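Local coordinates for protein glucoamylase (Thermoanaerobacterium thermosaccharolyticum, PDB 1LF6) that hydrolyses terminal alpha-1,4-linked glucose units one after another from the non-reducing ends of starch-like chains, probably releasing beta-D-glucose, at residues T31-Q36 against V72-F77; S535-V540 against N554-V559; T126-N131 against N274-E279; N375-Q380 against T391-D396. All coordinates share one frame; numbering follows the deposited sequence.

Interaction 1: residues T31-Q36 against V72-F77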
loop_
_atom_site.group_PDB
_atom_site.type_symbol
_atom_site.label_atom_id
_atom_site.label_comp_id
_atom_site.label_asym_id
_atom_site.label_seq_id
_atom_site.Cartn_x
_atom_site.Cartn_y
_atom_site.Cartn_z
ATOM N N THR A 31 -0.593 17.570 8.348
ATOM C CA THR A 31 -1.313 16.523 7.666
ATOM C C THR A 31 -0.329 15.617 6.974
ATOM O O THR A 31 0.786 16.091 6.645
ATOM C CB THR A 31 -2.306 17.176 6.672
ATOM O OG1 THR A 31 -3.360 16.316 6.307
ATOM C CG2 THR A 31 -1.673 17.887 5.520
ATOM N N TRP A 32 -0.724 14.444 6.564
ATOM C CA TRP A 32 0.231 13.610 5.796
ATOM C C TRP A 32 0.179 14.014 4.343
ATOM O O TRP A 32 -0.652 14.797 3.897
ATOM C CB TRP A 32 -0.090 12.142 6.023
ATOM C CG TRP A 32 0.176 11.688 7.443
ATOM C CD1 TRP A 32 -0.810 11.573 8.396
ATOM C CD2 TRP A 32 1.414 11.428 8.080
ATOM N NE1 TRP A 32 -0.242 11.192 9.584
ATOM C CE2 TRP A 32 1.119 11.087 9.422
ATOM C CE3 TRP A 32 2.742 11.398 7.642
ATOM C CZ2 TRP A 32 2.114 10.756 10.331
ATOM C CZ3 TRP A 32 3.724 11.055 8.546
ATOM C CH2 TRP A 32 3.402 10.742 9.874
ATOM N N ALA A 33 1.056 13.402 3.561
ATOM C CA ALA A 33 1.122 13.642 2.123
ATOM C C ALA A 33 0.068 12.866 1.333
ATOM O O ALA A 33 -0.535 11.918 1.831
ATOM C CB ALA A 33 2.520 13.289 1.602
ATOM N N SER A 34 -0.141 13.286 0.089
ATOM C CA SER A 34 -1.096 12.634 -0.792
ATOM C C SER A 34 -0.770 11.143 -0.861
ATOM O O SER A 34 0.402 10.758 -0.953
ATOM C CB SER A 34 -1.018 13.241 -2.192
ATOM O OG SER A 34 -1.799 12.501 -3.109
ATOM N N ALA A 35 -1.808 10.313 -0.822
ATOM C CA ALA A 35 -1.640 8.865 -0.867
ATOM C C ALA A 35 -1.329 8.328 -2.266
ATOM O O ALA A 35 -0.994 7.151 -2.421
ATOM C CB ALA A 35 -2.881 8.177 -0.303
ATOM N N GLN A 36 -1.457 9.177 -3.282
ATOM C CA GLN A 36 -1.143 8.780 -4.657
ATOM C C GLN A 36 0.380 8.863 -4.761
ATOM O O GLN A 36 0.965 9.948 -4.690
ATOM C CB GLN A 36 -1.823 9.728 -5.659
ATOM C CG GLN A 36 -1.187 9.781 -7.044
ATOM C CD GLN A 36 -1.241 8.458 -7.814
ATOM O OE1 GLN A 36 -0.672 8.356 -8.901
ATOM N NE2 GLN A 36 -1.920 7.448 -7.260
ATOM N N VAL A 72 8.754 10.710 8.526
ATOM C CA VAL A 72 8.857 11.888 7.681
ATOM C C VAL A 72 7.577 12.141 6.895
ATOM O O VAL A 72 6.920 11.206 6.442
ATOM C CB VAL A 72 10.028 11.717 6.685
ATOM C CG1 VAL A 72 10.154 12.945 5.801
ATOM C CG2 VAL A 72 11.319 11.456 7.447
ATOM N N LYS A 73 7.221 13.410 6.734
ATOM C CA LYS A 73 6.026 13.753 5.982
ATOM C C LYS A 73 6.446 14.104 4.559
ATOM O O LYS A 73 5.841 13.643 3.589
ATOM C CB LYS A 73 5.311 14.934 6.643
ATOM C CG LYS A 73 3.954 15.282 6.041
ATOM C CD LYS A 73 4.058 16.362 4.982
ATOM C CE LYS A 73 2.677 16.817 4.521
ATOM N NZ LYS A 73 2.751 17.973 3.585
ATOM N N GLU A 74 7.500 14.911 4.446
ATOM C CA GLU A 74 8.016 15.335 3.152
ATOM C C GLU A 74 9.432 15.895 3.207
ATOM O O GLU A 74 9.941 16.256 4.266
ATOM C CB GLU A 74 7.141 16.427 2.543
ATOM C CG GLU A 74 5.802 15.995 2.018
ATOM C CD GLU A 74 5.175 17.089 1.183
ATOM O OE1 GLU A 74 5.088 18.231 1.687
ATOM O OE2 GLU A 74 4.775 16.812 0.027
ATOM N N ILE A 75 10.045 15.962 2.030
ATOM C CA ILE A 75 11.378 16.523 1.838
ATOM C C ILE A 75 11.275 17.104 0.433
ATOM O O ILE A 75 11.315 16.368 -0.555
ATOM C CB ILE A 75 12.487 15.453 1.852
ATOM C CG1 ILE A 75 12.489 14.704 3.184
ATOM C CG2 ILE A 75 13.844 16.124 1.656
ATOM C CD1 ILE A 75 13.501 13.567 3.252
ATOM N N LYS A 76 11.114 18.421 0.347
ATOM C CA LYS A 76 10.962 19.075 -0.944
ATOM C C LYS A 76 11.853 20.296 -1.131
ATOM O O LYS A 76 12.433 20.822 -0.174
ATOM C CB LYS A 76 9.503 19.493 -1.137
ATOM C CG LYS A 76 9.052 20.566 -0.152
ATOM C CD LYS A 76 7.573 20.876 -0.291
ATOM C CE LYS A 76 7.131 21.891 0.757
ATOM N NZ LYS A 76 5.684 22.210 0.643
ATOM N N PHE A 77 11.949 20.742 -2.379
ATOM C CA PHE A 77 12.748 21.910 -2.719
ATOM C C PHE A 77 11.863 23.118 -2.975
ATOM O O PHE A 77 10.759 22.990 -3.512
ATOM C CB PHE A 77 13.589 21.644 -3.972
ATOM C CG PHE A 77 14.835 20.857 -3.709
ATOM C CD1 PHE A 77 15.856 21.393 -2.929
ATOM C CD2 PHE A 77 14.991 19.580 -4.233
ATOM C CE1 PHE A 77 17.012 20.665 -2.674
ATOM C CE2 PHE A 77 16.142 18.848 -3.984
ATOM C CZ PHE A 77 17.156 19.391 -3.202
#
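The backbones of W32 and K73 approach to 5.8 Å between their CA atoms, where an irregular chain segment passes the corner that strand 70-80 makes at K73. The lysine side chain makes the largest single contribution to this meeting. Its CG stands anti to the backbone N (chi1 -173°), 3.3 Å from T31 O; a bend at chi2 (-94°) turns CD alongside the same carbonyl, and CE of K73 comes to 2.9 Å from T31 O, a tight approach of methylenes to a carbonyl oxygen. The ammonium is directed elsewhere: NZ of K73 forms a salt bridge with OE1 of its neighbour E74 at 3.0 Å, the hydrogen bond within it being weak. W32 turns the edge of its indole to the strand, with CZ3 at 3.8 Å from V72 O and that oxygen in the ring plane. A33 adds its methyl, CB lying 3.9 Å from K73 O. An alanine at K73 would probably open a gap beside the T31 carbonyl and leave the E74 carboxylate without its charged mate. The hydroxyl of T31 hydrogen-bonds to G326 O, next in the chain to W325, which probably binds substrate. In this super beta-sandwich domain, strand 70-80 pairs with strands 58-63 and 150-157; E61 of the former accepts a bond from A33 N, while the ring of W32 meets that of H158 edge to face.

Interaction 2: residues S535-V540 against N554-V559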
loop_
_atom_site.group_PDB
_atom_site.type_symbol
_atom_site.label_atom_id
_atom_site.label_comp_id
_atom_site.label_asym_id
_atom_site.label_seq_id
_atom_site.Cartn_x
_atom_site.Cartn_y
_atom_site.Cartn_z
ATOM N N SER A 535 -18.093 -9.344 -5.752
ATOM C CA SER A 535 -17.377 -10.306 -4.923
ATOM C C SER A 535 -17.945 -11.715 -5.053
ATOM O O SER A 535 -17.285 -12.687 -4.682
ATOM C CB SER A 535 -17.426 -9.883 -3.449
ATOM O OG SER A 535 -16.783 -8.634 -3.254
ATOM N N PHE A 536 -19.172 -11.831 -5.552
ATOM C CA PHE A 536 -19.773 -13.149 -5.701
ATOM C C PHE A 536 -18.920 -13.992 -6.640
ATOM O O PHE A 536 -18.979 -15.218 -6.595
ATOM C CB PHE A 536 -21.200 -13.053 -6.252
ATOM C CG PHE A 536 -21.265 -12.827 -7.735
ATOM C CD1 PHE A 536 -21.008 -11.571 -8.275
ATOM C CD2 PHE A 536 -21.567 -13.880 -8.596
ATOM C CE1 PHE A 536 -21.048 -11.363 -9.650
ATOM C CE2 PHE A 536 -21.608 -13.683 -9.972
ATOM C CZ PHE A 536 -21.348 -12.421 -10.504
ATOM N N LEU A 537 -18.126 -13.339 -7.483
ATOM C CA LEU A 537 -17.272 -14.070 -8.414
ATOM C C LEU A 537 -16.241 -14.912 -7.671
ATOM O O LEU A 537 -15.535 -15.721 -8.279
ATOM C CB LEU A 537 -16.568 -13.117 -9.393
ATOM C CG LEU A 537 -17.455 -12.479 -10.470
ATOM C CD1 LEU A 537 -16.622 -11.518 -11.313
ATOM C CD2 LEU A 537 -18.090 -13.572 -11.343
ATOM N N GLU A 538 -16.152 -14.713 -6.360
ATOM C CA GLU A 538 -15.226 -15.484 -5.540
ATOM C C GLU A 538 -15.654 -16.943 -5.571
ATOM O O GLU A 538 -14.834 -17.848 -5.394
ATOM C CB GLU A 538 -15.236 -14.977 -4.103
ATOM C CG GLU A 538 -14.452 -13.696 -3.903
ATOM C CD GLU A 538 -12.960 -13.906 -4.046
ATOM O OE1 GLU A 538 -12.458 -13.938 -5.191
ATOM O OE2 GLU A 538 -12.289 -14.056 -3.002
ATOM N N LEU A 539 -16.952 -17.151 -5.795
ATOM C CA LEU A 539 -17.526 -18.490 -5.874
ATOM C C LEU A 539 -16.821 -19.293 -6.962
ATOM O O LEU A 539 -16.463 -20.448 -6.751
ATOM C CB LEU A 539 -19.028 -18.420 -6.191
ATOM C CG LEU A 539 -19.986 -17.974 -5.078
ATOM C CD1 LEU A 539 -21.324 -17.576 -5.693
ATOM C CD2 LEU A 539 -20.166 -19.096 -4.054
ATOM N N VAL A 540 -16.626 -18.680 -8.126
ATOM C CA VAL A 540 -15.957 -19.355 -9.237
ATOM C C VAL A 540 -14.431 -19.344 -9.058
ATOM O O VAL A 540 -13.756 -20.339 -9.322
ATOM C CB VAL A 540 -16.333 -18.702 -10.594
ATOM C CG1 VAL A 540 -17.860 -18.645 -10.750
ATOM C CG2 VAL A 540 -15.755 -17.314 -10.686
ATOM N N ASN A 554 -26.600 -15.001 -14.473
ATOM C CA ASN A 554 -27.706 -14.111 -14.143
ATOM C C ASN A 554 -27.219 -12.937 -13.297
ATOM O O ASN A 554 -27.636 -11.794 -13.491
ATOM C CB ASN A 554 -28.790 -14.865 -13.361
ATOM C CG ASN A 554 -29.630 -15.780 -14.239
ATOM O OD1 ASN A 554 -30.379 -16.620 -13.736
ATOM N ND2 ASN A 554 -29.520 -15.615 -15.550
ATOM N N THR A 555 -26.343 -13.234 -12.345
ATOM C CA THR A 555 -25.812 -12.214 -11.456
ATOM C C THR A 555 -24.963 -11.234 -12.261
ATOM O O THR A 555 -25.043 -10.023 -12.071
ATOM C CB THR A 555 -24.962 -12.860 -10.336
ATOM O OG1 THR A 555 -25.745 -13.856 -9.663
ATOM C CG2 THR A 555 -24.518 -11.813 -9.329
ATOM N N LEU A 556 -24.163 -11.779 -13.170
ATOM C CA LEU A 556 -23.297 -10.985 -14.028
ATOM C C LEU A 556 -24.106 -9.909 -14.766
ATOM O O LEU A 556 -23.670 -8.762 -14.887
ATOM C CB LEU A 556 -22.608 -11.911 -15.033
ATOM C CG LEU A 556 -21.081 -12.016 -15.081
ATOM C CD1 LEU A 556 -20.487 -12.024 -13.692
ATOM C CD2 LEU A 556 -20.701 -13.290 -15.833
ATOM N N LYS A 557 -25.286 -10.288 -15.258
ATOM C CA LYS A 557 -26.147 -9.356 -15.984
ATOM C C LYS A 557 -26.558 -8.180 -15.113
ATOM O O LYS A 557 -26.535 -7.034 -15.556
ATOM C CB LYS A 557 -27.413 -10.056 -16.486
ATOM C CG LYS A 557 -27.169 -11.221 -17.424
ATOM C CD LYS A 557 -28.484 -11.700 -18.034
ATOM C CE LYS A 557 -28.309 -13.014 -18.771
ATOM N NZ LYS A 557 -27.964 -14.126 -17.837
ATOM N N VAL A 558 -26.942 -8.469 -13.874
ATOM C CA VAL A 558 -27.363 -7.426 -12.952
ATOM C C VAL A 558 -26.186 -6.556 -12.522
ATOM O O VAL A 558 -26.307 -5.330 -12.419
ATOM C CB VAL A 558 -28.036 -8.043 -11.704
ATOM C CG1 VAL A 558 -28.404 -6.958 -10.719
ATOM C CG2 VAL A 558 -29.277 -8.819 -12.122
ATOM N N VAL A 559 -25.047 -7.190 -12.264
ATOM C CA VAL A 559 -23.857 -6.457 -11.861
ATOM C C VAL A 559 -23.393 -5.494 -12.957
ATOM O O VAL A 559 -23.112 -4.330 -12.681
ATOM C CB VAL A 559 -22.707 -7.425 -11.511
ATOM C CG1 VAL A 559 -21.395 -6.669 -11.408
ATOM C CG2 VAL A 559 -23.018 -8.124 -10.193
#
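This is a buried, wholly apolar contact within the (alpha/alpha) barrel domain of the family 15 glycosidase, in which F536, on a 3-10 turn leading toward the short helix 538-541, projects onto helix 550-562. The contact centres on a CH-pi interaction. The CG2 methyl of T555 lies over the centre of the F536 ring, 3.3 Å from its centroid and only 7° off the ring normal. F536 and T555 reach toward each other tip to tip. T555 has CG2 anti to its backbone N, which presents the methyl to the ring, while OG1 bonds to K551 O, one turn back in the same helix, and to Y502 N. The polar half of the threonine is therefore satisfied without disturbing the apolar surface. On the opposite face of the phenyl ring CG of L537 sits 3.8 Å above the plane, displaced toward the rim, so the ring is held between a leucine of its own segment and a methyl of the facing helix. With CG of F536 between the backbone N and the carbonyl carbon (chi1 79°), the ring starts out toward helix 550-562. V559 adds CG2 at 3.8 Å from F536 CE1. Helix 600-612 borders the cluster, with Y609 touching both L537 and L556, and the F536 side chain is about 11 Å from that of E435, the probable catalytic proton acceptor. L556 comes to the ring edge instead of a face: its CD1 lies 3.3 Å from F536 CZ, near the ring plane, and also reaches L537 CD2 at 3.7 Å.

Interaction 3: residues T126-N131 against N274-E279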
loop_
_atom_site.group_PDB
_atom_site.type_symbol
_atom_site.label_atom_id
_atom_site.label_comp_id
_atom_site.label_asym_id
_atom_site.label_seq_id
_atom_site.Cartn_x
_atom_site.Cartn_y
_atom_site.Cartn_z
ATOM N N THR A 126 18.030 3.987 -1.385
ATOM C CA THR A 126 18.597 3.877 -0.048
ATOM C C THR A 126 19.951 3.178 -0.028
ATOM O O THR A 126 20.369 2.578 -1.018
ATOM C CB THR A 126 17.644 3.126 0.896
ATOM O OG1 THR A 126 17.366 1.827 0.363
ATOM C CG2 THR A 126 16.339 3.899 1.057
ATOM N N ASP A 127 20.625 3.270 1.113
ATOM C CA ASP A 127 21.927 2.656 1.315
ATOM C C ASP A 127 21.679 1.208 1.721
ATOM O O ASP A 127 21.116 0.941 2.782
ATOM C CB ASP A 127 22.677 3.414 2.422
ATOM C CG ASP A 127 24.120 2.943 2.599
ATOM O OD1 ASP A 127 24.938 3.742 3.097
ATOM O OD2 ASP A 127 24.430 1.784 2.256
ATOM N N VAL A 128 22.086 0.272 0.868
ATOM C CA VAL A 128 21.875 -1.145 1.141
ATOM C C VAL A 128 22.526 -1.635 2.436
ATOM O O VAL A 128 22.077 -2.619 3.028
ATOM C CB VAL A 128 22.391 -2.021 -0.026
ATOM C CG1 VAL A 128 21.628 -1.686 -1.305
ATOM C CG2 VAL A 128 23.890 -1.799 -0.226
ATOM N N LYS A 129 23.567 -0.942 2.887
ATOM C CA LYS A 129 24.281 -1.344 4.097
ATOM C C LYS A 129 23.841 -0.702 5.402
ATOM O O LYS A 129 24.059 -1.273 6.472
ATOM C CB LYS A 129 25.781 -1.099 3.930
ATOM C CG LYS A 129 26.505 -2.145 3.109
ATOM C CD LYS A 129 28.001 -1.898 3.152
ATOM C CE LYS A 129 28.773 -3.101 2.645
ATOM N NZ LYS A 129 30.240 -2.921 2.842
ATOM N N ARG A 130 23.234 0.476 5.332
ATOM C CA ARG A 130 22.815 1.158 6.548
ATOM C C ARG A 130 21.513 1.939 6.383
ATOM O O ARG A 130 21.023 2.118 5.271
ATOM C CB ARG A 130 23.938 2.082 7.014
ATOM C CG ARG A 130 24.431 3.032 5.931
ATOM C CD ARG A 130 25.720 3.729 6.349
ATOM N NE ARG A 130 26.857 2.812 6.402
ATOM C CZ ARG A 130 27.561 2.421 5.342
ATOM N NH1 ARG A 130 28.581 1.583 5.493
ATOM N NH2 ARG A 130 27.257 2.874 4.133
ATOM N N ASN A 131 20.968 2.412 7.499
ATOM C CA ASN A 131 19.702 3.139 7.499
ATOM C C ASN A 131 19.765 4.595 7.044
ATOM O O ASN A 131 19.666 5.519 7.858
ATOM C CB ASN A 131 19.071 3.063 8.893
ATOM C CG ASN A 131 18.903 1.633 9.374
ATOM O OD1 ASN A 131 18.420 0.779 8.639
ATOM N ND2 ASN A 131 19.297 1.368 10.613
ATOM N N ASN A 274 24.559 1.519 -7.745
ATOM C CA ASN A 274 24.655 0.252 -8.448
ATOM C C ASN A 274 24.359 -0.932 -7.524
ATOM O O ASN A 274 23.728 -1.904 -7.939
ATOM C CB ASN A 274 26.043 0.091 -9.086
ATOM C CG ASN A 274 26.297 1.099 -10.202
ATOM O OD1 ASN A 274 25.394 1.435 -10.968
ATOM N ND2 ASN A 274 27.533 1.572 -10.303
ATOM N N ASN A 275 24.815 -0.852 -6.277
ATOM C CA ASN A 275 24.576 -1.928 -5.316
ATOM C C ASN A 275 23.082 -2.045 -5.023
ATOM O O ASN A 275 22.555 -3.144 -4.840
ATOM C CB ASN A 275 25.328 -1.662 -4.005
ATOM C CG ASN A 275 26.837 -1.805 -4.149
ATOM O OD1 ASN A 275 27.589 -1.511 -3.220
ATOM N ND2 ASN A 275 27.283 -2.264 -5.313
ATOM N N TYR A 276 22.407 -0.901 -4.969
ATOM C CA TYR A 276 20.974 -0.880 -4.702
ATOM C C TYR A 276 20.261 -1.578 -5.850
ATOM O O TYR A 276 19.438 -2.474 -5.637
ATOM C CB TYR A 276 20.481 0.566 -4.577
ATOM C CG TYR A 276 19.000 0.706 -4.282
ATOM C CD1 TYR A 276 18.516 0.667 -2.975
ATOM C CD2 TYR A 276 18.082 0.887 -5.316
ATOM C CE1 TYR A 276 17.146 0.807 -2.703
ATOM C CE2 TYR A 276 16.715 1.026 -5.058
ATOM C CZ TYR A 276 16.256 0.987 -3.753
ATOM O OH TYR A 276 14.908 1.132 -3.505
ATOM N N ILE A 277 20.605 -1.175 -7.070
ATOM C CA ILE A 277 20.011 -1.740 -8.277
ATOM C C ILE A 277 20.298 -3.234 -8.437
ATOM O O ILE A 277 19.389 -4.012 -8.731
ATOM C CB ILE A 277 20.513 -0.993 -9.539
ATOM C CG1 ILE A 277 20.062 0.466 -9.484
ATOM C CG2 ILE A 277 19.987 -1.666 -10.799
ATOM C CD1 ILE A 277 20.668 1.343 -10.573
ATOM N N ASP A 278 21.554 -3.631 -8.241
ATOM C CA ASP A 278 21.939 -5.036 -8.381
ATOM C C ASP A 278 21.158 -5.949 -7.442
ATOM O O ASP A 278 20.742 -7.039 -7.831
ATOM C CB ASP A 278 23.440 -5.231 -8.115
ATOM C CG ASP A 278 24.314 -4.547 -9.148
ATOM O OD1 ASP A 278 23.933 -4.526 -10.338
ATOM O OD2 ASP A 278 25.396 -4.044 -8.771
ATOM N N GLU A 279 20.972 -5.507 -6.203
ATOM C CA GLU A 279 20.246 -6.306 -5.223
ATOM C C GLU A 279 18.819 -6.572 -5.687
ATOM O O GLU A 279 18.313 -7.692 -5.569
ATOM C CB GLU A 279 20.230 -5.599 -3.866
ATOM C CG GLU A 279 20.621 -6.503 -2.710
ATOM C CD GLU A 279 20.638 -5.790 -1.367
ATOM O OE1 GLU A 279 21.058 -6.416 -0.368
ATOM O OE2 GLU A 279 20.235 -4.609 -1.303
#
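A valine methyl set against a carboxylate oxygen is the odd feature here: CG1 of V128 lies 3.2 Å from E279 OE2, the two side chains sliding past each other in opposite directions. V128 belongs to the turn of the beta hairpin formed by strands 118-126 and 132-141 of the beta-sandwich domain, a turn that presses on helix 269-284. Within it D127 makes an Asx turn, its OD2 accepting from K129 N at 2.9 Å, the donor standing above the carboxylate plane. The other oxygen, OD1, is met on its syn side by NH2 of R130 in a 2.7 Å salt bridge. R130 also forms salt bridges with E263 on helix 254-266 and with E267 just after it, and T264 of that helix hydrogen-bonds to D127 OD1. V128 itself points at the helix, CG1 meeting Y276 CA at 3.6 Å and CG2 meeting N275 CB. The hydroxyl of Y276 bonds to L105 O. The side of this ring meets T126, whose OG1 lies near the ring plane at the edge, 3.2 Å from Y276 CE1.

Interaction 4: residues N375-Q380 against T391-D396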
loop_
_atom_site.group_PDB
_atom_site.type_symbol
_atom_site.label_atom_id
_atom_site.label_comp_id
_atom_site.label_asym_id
_atom_site.label_seq_id
_atom_site.Cartn_x
_atom_site.Cartn_y
_atom_site.Cartn_z
ATOM N N ASN A 375 -3.550 -16.143 19.336
ATOM C CA ASN A 375 -4.954 -15.733 19.410
ATOM C C ASN A 375 -5.966 -16.863 19.284
ATOM O O ASN A 375 -7.108 -16.721 19.722
ATOM C CB ASN A 375 -5.249 -14.692 18.326
ATOM C CG ASN A 375 -4.534 -13.392 18.564
ATOM O OD1 ASN A 375 -4.883 -12.636 19.475
ATOM N ND2 ASN A 375 -3.516 -13.119 17.754
ATOM N N GLY A 376 -5.554 -17.970 18.678
ATOM C CA GLY A 376 -6.460 -19.093 18.506
ATOM C C GLY A 376 -7.425 -18.824 17.366
ATOM O O GLY A 376 -8.409 -19.540 17.171
ATOM N N MET A 377 -7.133 -17.781 16.602
ATOM C CA MET A 377 -7.971 -17.403 15.478
ATOM C C MET A 377 -7.352 -16.194 14.787
ATOM O O MET A 377 -6.344 -15.665 15.250
ATOM C CB MET A 377 -9.393 -17.111 15.987
ATOM C CG MET A 377 -9.968 -15.773 15.595
ATOM S SD MET A 377 -9.386 -14.399 16.593
ATOM C CE MET A 377 -10.891 -13.441 16.631
ATOM N N ILE A 378 -7.935 -15.772 13.670
ATOM C CA ILE A 378 -7.411 -14.616 12.950
ATOM C C ILE A 378 -8.241 -13.366 13.239
ATOM O O ILE A 378 -9.410 -13.284 12.855
ATOM C CB ILE A 378 -7.420 -14.846 11.416
ATOM C CG1 ILE A 378 -6.507 -16.028 11.049
ATOM C CG2 ILE A 378 -6.961 -13.572 10.693
ATOM C CD1 ILE A 378 -5.037 -15.785 11.334
ATOM N N PRO A 379 -7.654 -12.375 13.924
ATOM C CA PRO A 379 -8.424 -11.153 14.207
ATOM C C PRO A 379 -8.625 -10.336 12.924
ATOM O O PRO A 379 -7.903 -10.544 11.946
ATOM C CB PRO A 379 -7.569 -10.435 15.254
ATOM C CG PRO A 379 -6.178 -10.891 14.934
ATOM C CD PRO A 379 -6.338 -12.351 14.583
ATOM N N GLN A 380 -9.608 -9.433 12.920
ATOM C CA GLN A 380 -9.895 -8.616 11.741
ATOM C C GLN A 380 -8.594 -8.234 11.048
ATOM O O GLN A 380 -8.447 -8.412 9.844
ATOM C CB GLN A 380 -10.674 -7.350 12.118
ATOM C CG GLN A 380 -11.013 -6.475 10.912
ATOM C CD GLN A 380 -12.039 -5.389 11.216
ATOM O OE1 GLN A 380 -12.334 -4.558 10.385
ATOM N NE2 GLN A 380 -12.576 -5.399 12.402
ATOM N N THR A 391 -11.319 -5.824 16.006
ATOM C CA THR A 391 -11.867 -7.083 16.487
ATOM C C THR A 391 -13.074 -7.606 15.721
ATOM O O THR A 391 -13.896 -8.331 16.276
ATOM C CB THR A 391 -12.236 -6.972 17.983
ATOM O OG1 THR A 391 -12.580 -8.269 18.490
ATOM C CG2 THR A 391 -13.418 -6.019 18.169
ATOM N N GLY A 392 -13.182 -7.239 14.449
ATOM C CA GLY A 392 -14.286 -7.726 13.649
ATOM C C GLY A 392 -14.067 -9.200 13.354
ATOM O O GLY A 392 -12.929 -9.672 13.348
ATOM N N ILE A 393 -15.149 -9.931 13.118
ATOM C CA ILE A 393 -15.060 -11.352 12.818
ATOM C C ILE A 393 -15.325 -11.625 11.337
ATOM O O ILE A 393 -16.470 -11.598 10.885
ATOM C CB ILE A 393 -16.079 -12.158 13.657
ATOM C CG1 ILE A 393 -15.813 -11.940 15.153
ATOM C CG2 ILE A 393 -16.010 -13.634 13.284
ATOM C CD1 ILE A 393 -14.412 -12.332 15.611
ATOM N N GLN A 394 -14.261 -11.891 10.587
ATOM C CA GLN A 394 -14.381 -12.167 9.153
ATOM C C GLN A 394 -14.035 -13.625 8.887
ATOM O O GLN A 394 -12.880 -14.021 9.008
ATOM C CB GLN A 394 -13.427 -11.258 8.361
ATOM C CG GLN A 394 -13.889 -9.810 8.263
ATOM C CD GLN A 394 -12.795 -8.857 7.800
ATOM O OE1 GLN A 394 -11.989 -9.185 6.927
ATOM N NE2 GLN A 394 -12.775 -7.664 8.376
ATOM N N LEU A 395 -15.039 -14.414 8.521
ATOM C CA LEU A 395 -14.839 -15.828 8.257
ATOM C C LEU A 395 -13.884 -16.104 7.110
ATOM O O LEU A 395 -13.098 -17.059 7.167
ATOM C CB LEU A 395 -16.189 -16.518 8.000
ATOM C CG LEU A 395 -16.947 -16.994 9.246
ATOM C CD1 LEU A 395 -16.214 -18.173 9.866
ATOM C CD2 LEU A 395 -17.071 -15.857 10.257
ATOM N N ASP A 396 -13.941 -15.278 6.070
ATOM C CA ASP A 396 -13.059 -15.478 4.933
ATOM C C ASP A 396 -11.620 -15.387 5.402
ATOM O O ASP A 396 -10.753 -16.089 4.880
ATOM C CB ASP A 396 -13.349 -14.455 3.820
ATOM C CG ASP A 396 -12.919 -13.049 4.175
ATOM O OD1 ASP A 396 -13.200 -12.603 5.304
ATOM O OD2 ASP A 396 -12.312 -12.384 3.305
HETATM O O HOH W 1 -11.729 -11.693 11.932
HETATM O O HOH W 2 -11.093 -10.277 15.472
#
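The carboxamides of Q380 and Q394 are turned 62° against each other and do not stack; instead NE2 of Q394 approaches the aliphatic stem of Q380, 3.3 Å from its CG. It is the anti placement of CG to the backbone N (chi1 -179°) that brings this methylene of Q380 to the Q394 amide, while CB of Q380 lies 3.4 Å from G392 N. Two waters complete the junction. The first donates to I378 O and to G392 O (2.7 Å) and accepts from Q394 N, while the second accepts from Q380 N at 3.1 Å and donates to G392 O. The two segments are thereby stitched together through solvent, with G392 O gripped by both waters. Farther out, M377 CE meets I393 CD1 at 3.8 Å, the side chains crossing at about a right angle. An alanine at Q380 would probably open a gap beside Q394 NE2, where CG of the glutamine now packs. The Q394 amide is held at both ends, NE2 donating to Q434 OE1 and E438 OE2 and OE1 accepting from R343 NH1. Since E438 is the probable proton donor of this (alpha/alpha) barrel glycosidase, Q394 is consistent with a second-shell group that helps orient the catalytic carboxylate, and Q380, whose side chain touches E438 as well as Q394, probably helps to pack this corner of the active site.

In the fold
The four contacts divide evenly between the two domains. Interactions 1 and 3 belong to the beta-sandwich, their centres 23 Å apart, one at the corner of a strand and the other where a turn meets a helix. Interactions 2 and 4 lie in the (alpha/alpha) barrel and approach within about 7 Å between nearest atoms. Interaction 2 alone is fully buried and apolar; the other three are partly buried and mix methyl or methylene groups with polar atoms. Waters join the segments in interaction 4, whereas in interactions 1 and 3 salt bridges form within one segment and not across the contact. Interaction 4 touches the probable proton donor, whereas interaction 1 lies only near a probable substrate-binding residue.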